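Alginate biosynthesis protein AlgX (Pseudomonas aeruginosa, PDB 4KNC) takes part in the O-acetylation of the exopolysaccharide alginate and protects the polymer from degradation as it crosses the periplasm. Local coordinates at residues Q42-L46 with A142-K146. Numbering follows the deposited sequence.
Sequences QDDWL and AYYFK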
loop_
_atom_site.group_PDB
_atom_site.type_symbol
_atom_site.label_atom_id
_atom_site.label_comp_id
_atom_site.label_asym_id
_atom_site.label_seq_id
_atom_site.Cartn_x
_atom_site.Cartn_y
_atom_site.Cartn_z
ATOM N N GLN A 42 -16.311 22.489 12.408
ATOM C CA GLN A 42 -17.190 23.483 11.807
ATOM C C GLN A 42 -18.058 22.842 10.732
ATOM O O GLN A 42 -17.620 21.911 10.050
ATOM C CB GLN A 42 -16.377 24.644 11.236
ATOM C CG GLN A 42 -15.592 25.408 12.281
ATOM C CD GLN A 42 -14.867 26.613 11.698
ATOM O OE1 GLN A 42 -13.864 26.468 11.001
ATOM N NE2 GLN A 42 -15.381 27.807 11.976
ATOM N N ASP A 43 -19.290 23.329 10.597
ATOM C CA ASP A 43 -20.209 22.804 9.598
ATOM C C ASP A 43 -20.409 21.307 9.875
ATOM O O ASP A 43 -20.554 20.902 11.030
ATOM C CB ASP A 43 -19.657 23.089 8.191
ATOM C CG ASP A 43 -20.598 22.667 7.085
ATOM O OD1 ASP A 43 -21.592 23.381 6.828
ATOM O OD2 ASP A 43 -20.333 21.609 6.475
ATOM N N ASP A 44 -20.399 20.485 8.834
ATOM C CA ASP A 44 -20.525 19.045 8.995
ATOM C C ASP A 44 -19.145 18.361 9.013
ATOM O O ASP A 44 -19.037 17.154 8.760
ATOM C CB ASP A 44 -21.368 18.466 7.858
ATOM C CG ASP A 44 -22.853 18.698 8.047
ATOM O OD1 ASP A 44 -23.235 19.460 8.964
ATOM O OD2 ASP A 44 -23.639 18.111 7.269
ATOM N N TRP A 45 -18.092 19.126 9.288
ATOM C CA TRP A 45 -16.765 18.528 9.432
ATOM C C TRP A 45 -16.692 17.659 10.693
ATOM O O TRP A 45 -17.110 18.068 11.778
ATOM C CB TRP A 45 -15.659 19.596 9.403
ATOM C CG TRP A 45 -15.344 20.024 7.998
ATOM C CD1 TRP A 45 -16.034 20.931 7.241
ATOM C CD2 TRP A 45 -14.295 19.522 7.161
ATOM N NE1 TRP A 45 -15.466 21.036 5.995
ATOM C CE2 TRP A 45 -14.396 20.181 5.921
ATOM C CE3 TRP A 45 -13.269 18.588 7.346
ATOM C CZ2 TRP A 45 -13.516 19.932 4.864
ATOM C CZ3 TRP A 45 -12.391 18.345 6.299
ATOM C CH2 TRP A 45 -12.519 19.017 5.076
ATOM N N LEU A 46 -16.207 16.436 10.520
ATOM C CA LEU A 46 -15.851 15.584 11.642
ATOM C C LEU A 46 -14.354 15.265 11.544
ATOM O O LEU A 46 -13.806 15.178 10.443
ATOM C CB LEU A 46 -16.650 14.273 11.611
ATOM C CG LEU A 46 -18.179 14.290 11.688
ATOM C CD1 LEU A 46 -18.710 12.849 11.820
ATOM C CD2 LEU A 46 -18.690 15.158 12.845
ATOM N N ALA A 142 -12.067 22.184 -0.636
ATOM C CA ALA A 142 -11.332 21.550 0.454
ATOM C C ALA A 142 -10.554 20.319 -0.013
ATOM O O ALA A 142 -11.050 19.529 -0.823
ATOM C CB ALA A 142 -12.300 21.166 1.566
ATOM N N TYR A 143 -9.338 20.157 0.503
ATOM C CA TYR A 143 -8.487 19.014 0.150
ATOM C C TYR A 143 -9.215 17.688 0.460
ATOM O O TYR A 143 -9.275 16.783 -0.386
ATOM C CB TYR A 143 -7.173 19.126 0.924
ATOM C CG TYR A 143 -6.098 18.092 0.649
ATOM C CD1 TYR A 143 -6.169 16.821 1.207
ATOM C CD2 TYR A 143 -4.959 18.418 -0.098
ATOM C CE1 TYR A 143 -5.178 15.880 0.979
ATOM C CE2 TYR A 143 -3.957 17.487 -0.316
ATOM C CZ TYR A 143 -4.076 16.210 0.222
ATOM O OH TYR A 143 -3.094 15.255 0.011
ATOM N N TYR A 144 -9.800 17.604 1.654
ATOM C CA TYR A 144 -10.504 16.393 2.121
ATOM C C TYR A 144 -12.024 16.496 2.110
ATOM O O TYR A 144 -12.577 17.585 2.265
ATOM C CB TYR A 144 -10.073 16.054 3.548
ATOM C CG TYR A 144 -8.813 15.217 3.620
ATOM C CD1 TYR A 144 -8.848 13.861 3.305
ATOM C CD2 TYR A 144 -7.589 15.779 4.004
ATOM C CE1 TYR A 144 -7.707 13.080 3.364
ATOM C CE2 TYR A 144 -6.432 15.001 4.069
ATOM C CZ TYR A 144 -6.504 13.650 3.742
ATOM O OH TYR A 144 -5.390 12.850 3.792
ATOM N N PHE A 145 -12.705 15.360 1.948
ATOM C CA PHE A 145 -14.141 15.317 2.206
ATOM C C PHE A 145 -14.404 15.681 3.672
ATOM O O PHE A 145 -13.565 15.425 4.547
ATOM C CB PHE A 145 -14.748 13.943 1.875
ATOM C CG PHE A 145 -14.892 13.669 0.389
ATOM C CD1 PHE A 145 -15.976 14.172 -0.330
ATOM C CD2 PHE A 145 -13.943 12.907 -0.288
ATOM C CE1 PHE A 145 -16.106 13.920 -1.700
ATOM C CE2 PHE A 145 -14.063 12.646 -1.646
ATOM C CZ PHE A 145 -15.156 13.152 -2.354
ATOM N N LYS A 146 -15.569 16.281 3.918
ATOM C CA LYS A 146 -16.021 16.703 5.250
ATOM C C LYS A 146 -16.049 15.598 6.291
ATOM O O LYS A 146 -15.678 15.817 7.443
ATOM C CB LYS A 146 -17.432 17.303 5.166
ATOM C CG LYS A 146 -17.491 18.620 4.410
ATOM C CD LYS A 146 -18.926 19.145 4.333
ATOM C CE LYS A 146 -18.965 20.558 3.801
ATOM N NZ LYS A 146 -20.362 21.064 3.789
#
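The indole of Trp45 lies against the backbone of residues 144-146. With chi1 near -80° and chi2 near 81°, its six-membered ring sits beneath Lys146 CA, which makes a CH-pi contact 3.8 Å from the ring centroid and almost on the ring normal. Lys146 CG continues over the same face, 3.5 Å from Trp45 NE1, while Ala142 CB meets the ring edge at 3.7 Å from Trp45 CZ2. Beyond chi1 (m), the lysine chain is fully extended (ttt), which carries Lys146 NZ to 2.7 Å from Asp43 OD2 in a salt bridge. Asp43 occupies the second position of a type II' turn, Gln42-Trp45, with positive phi; its t rotamer lets OD2 also accept a hydrogen bond from Asp44 N (2.6 Å), although Asp43 is poorly ordered, leaving both interactions less certain. Both segments belong to loops of the SGNH hydrolase-like domain, the second just ahead of Asp148 and His150, inferred to form a Ser-His-Asp triad with Ser243, His150 as proton acceptor. The CA-to-CB bond of Phe145 points away from residues 42-46, and its side chain lies about 4 Å from those of Asp148 and His150. Where the turn runs into strand 46-48, Leu46 N donates to Lys146 O (3.2 Å), and Arg89 bridges the segments by hydrogen-bonding Leu46 O and Phe145 O.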